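PDB 6HG6: L-glyceraldehyde 3-phosphate reductase from Clostridium beijerinckii, which probably reduces aldehydes such as furfural with NADPH as an aldo-keto reductase of the shaker potassium channel beta subunit family. Local coordinates for residues I297-K301 against P302-I306. Sequence-based numbering, arbitrary orientation.
With NDP (NADPH dihydro-nicotinamide-adenine-dinucleotide phosphate), chain B.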
# COMPACT_ATOMS: atom_id res chain seq x y z
N ILE A 297 -2.39 -5.37 -0.08
CA ILE A 297 -2.38 -6.66 -0.80
C ILE A 297 -2.58 -6.45 -2.31
O ILE A 297 -3.11 -5.43 -2.73
CB ILE A 297 -3.47 -7.64 -0.31
CG1 ILE A 297 -4.88 -7.16 -0.69
CG2 ILE A 297 -3.31 -7.87 1.17
CD1 ILE A 297 -6.00 -8.17 -0.53
N GLY A 298 -2.23 -7.49 -3.06
CA GLY A 298 -2.54 -7.61 -4.49
C GLY A 298 -3.36 -8.86 -4.66
O GLY A 298 -3.41 -9.66 -3.73
N ALA A 299 -3.96 -9.05 -5.82
CA ALA A 299 -4.69 -10.27 -6.15
C ALA A 299 -4.79 -10.42 -7.66
O ALA A 299 -4.81 -9.41 -8.34
CB ALA A 299 -6.06 -10.22 -5.55
N SER A 300 -4.81 -11.67 -8.15
CA SER A 300 -5.10 -12.02 -9.56
C SER A 300 -6.54 -12.52 -9.65
O SER A 300 -7.11 -12.54 -10.75
CB SER A 300 -4.11 -13.04 -10.12
OG SER A 300 -4.03 -14.18 -9.29
N LYS A 301 -7.12 -12.96 -8.53
CA LYS A 301 -8.48 -13.55 -8.56
C LYS A 301 -9.21 -13.16 -7.27
O LYS A 301 -8.59 -12.94 -6.23
CB LYS A 301 -8.39 -15.05 -8.85
CG LYS A 301 -7.68 -15.89 -7.81
CD LYS A 301 -7.46 -17.33 -8.29
CE LYS A 301 -6.92 -18.24 -7.21
NZ LYS A 301 -6.42 -19.51 -7.78
N PRO A 302 -10.54 -12.98 -7.36
CA PRO A 302 -11.38 -12.55 -6.23
C PRO A 302 -11.24 -13.41 -4.97
O PRO A 302 -11.21 -12.86 -3.88
CB PRO A 302 -12.81 -12.69 -6.77
CG PRO A 302 -12.63 -12.47 -8.27
CD PRO A 302 -11.35 -13.21 -8.58
N SER A 303 -11.05 -14.72 -5.13
CA SER A 303 -10.95 -15.64 -3.97
C SER A 303 -9.79 -15.19 -3.06
O SER A 303 -9.89 -15.43 -1.85
CB SER A 303 -10.79 -17.09 -4.41
OG SER A 303 -9.64 -17.23 -5.23
N GLN A 304 -8.73 -14.59 -3.60
CA GLN A 304 -7.58 -14.16 -2.77
C GLN A 304 -8.00 -13.00 -1.88
O GLN A 304 -7.57 -12.97 -0.73
CB GLN A 304 -6.36 -13.80 -3.60
CG GLN A 304 -5.81 -15.04 -4.29
CD GLN A 304 -4.80 -14.69 -5.35
OE1 GLN A 304 -4.80 -13.57 -5.87
NE2 GLN A 304 -3.99 -15.67 -5.72
N ILE A 305 -8.82 -12.09 -2.39
CA ILE A 305 -9.32 -10.98 -1.55
C ILE A 305 -10.16 -11.58 -0.41
O ILE A 305 -9.96 -11.22 0.75
CB ILE A 305 -10.11 -10.00 -2.42
CG1 ILE A 305 -9.18 -9.41 -3.48
CG2 ILE A 305 -10.74 -8.91 -1.57
CD1 ILE A 305 -9.82 -8.44 -4.44
N ILE A 306 -11.12 -12.41 -0.76
CA ILE A 306 -12.08 -13.00 0.20
C ILE A 306 -11.31 -13.77 1.29
O ILE A 306 -11.64 -13.59 2.46
CB ILE A 306 -13.11 -13.83 -0.59
CG1 ILE A 306 -13.96 -12.89 -1.43
CG2 ILE A 306 -13.96 -14.67 0.35
CD1 ILE A 306 -14.78 -13.54 -2.52
PA NDP B . 1.46 -9.08 -1.70
O1A NDP B . 2.77 -9.27 -1.00
O2A NDP B . 0.14 -9.05 -1.01
O5B NDP B . 1.37 -10.07 -2.96
C5B NDP B . 0.18 -10.07 -3.78
C4B NDP B . 0.15 -11.32 -4.63
O4B NDP B . 0.24 -12.47 -3.74
C3B NDP B . -1.11 -11.56 -5.47
O3B NDP B . -1.07 -10.96 -6.76
C2B NDP B . -1.11 -13.08 -5.56
O2B NDP B . -0.16 -13.44 -6.56
C1B NDP B . -0.61 -13.49 -4.18
N9A NDP B . -1.63 -13.67 -3.16
C8A NDP B . -2.43 -12.70 -2.61
N7A NDP B . -3.22 -13.15 -1.66
C5A NDP B . -2.92 -14.50 -1.58
C6A NDP B . -3.41 -15.54 -0.76
N6A NDP B . -4.35 -15.36 0.16
N1A NDP B . -2.89 -16.78 -0.93
C2A NDP B . -1.94 -16.95 -1.87
N3A NDP B . -1.40 -16.05 -2.68
C4A NDP B . -1.93 -14.83 -2.49
O3 NDP B . 1.51 -7.63 -2.42
PN NDP B . 2.28 -7.02 -3.68
O1N NDP B . 1.48 -7.36 -4.89
O2N NDP B . 3.74 -7.33 -3.64
O5D NDP B . 2.10 -5.44 -3.36
C5D NDP B . 0.79 -4.98 -2.96
C4D NDP B . 0.65 -3.52 -3.31
O4D NDP B . 1.65 -2.77 -2.60
C3D NDP B . 0.90 -3.14 -4.76
O3D NDP B . -0.23 -3.45 -5.56
C2D NDP B . 1.16 -1.63 -4.60
O2D NDP B . -0.05 -0.94 -4.46
C1D NDP B . 1.97 -1.58 -3.31
N1N NDP B . 3.43 -1.53 -3.55
C2N NDP B . 4.13 -0.38 -3.28
C3N NDP B . 5.41 -0.17 -3.73
C7N NDP B . 6.10 1.12 -3.39
O7N NDP B . 5.49 2.04 -2.81
N7N NDP B . 7.37 1.23 -3.77
C4N NDP B . 6.04 -1.27 -4.55
C5N NDP B . 5.28 -2.53 -4.60
C6N NDP B . 4.08 -2.64 -4.06
P2B NDP B . -0.45 -14.79 -7.41
O1X NDP B . -1.93 -15.11 -7.52
O2X NDP B . 0.17 -14.50 -8.77
O3X NDP B . 0.31 -15.83 -6.62
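Gln304 reaches back from the first turn of helix 302-308 and brings its carboxamide oxygen up to the N-H edge of the Ala299-Ser300 peptide, OE1 coming within 3.3 Å of Ala299 CA. The loop and helix start that follow strand 294-297, the last of the eight parallel strands in this TIM barrel, contribute Ser300 and Gln304 to the binding of the 2'-phosphate of NADPH. Both ends of the amide are used: Ser300 N donates to Gln304 OE1 (3.0 Å, 158° at the hydrogen), about 20° off the carbonyl plane, while Gln304 NE2 gives an almost straight bond to phosphate oxygen O1X, 2.8 Å away. Gripping the carbonyl end this way should hold the flat group with its NH2 facing the phosphate. Ser300 OG, turned between its own backbone N and carbonyl carbon (chi1 53°), donates to the same O1X at 2.9 Å. Lys301 O accepts Gln304 N at 3.1 Å, closing the turn from which that side chain springs. Behind the amide, Ala299 CB packs on Ile305 CG1 at 3.8 Å, and both touch Phe30 of strand 28-31. On the cofactor side, the aliphatic stem of Gln304 lies against the adenine, with CB 3.7 Å from N7A.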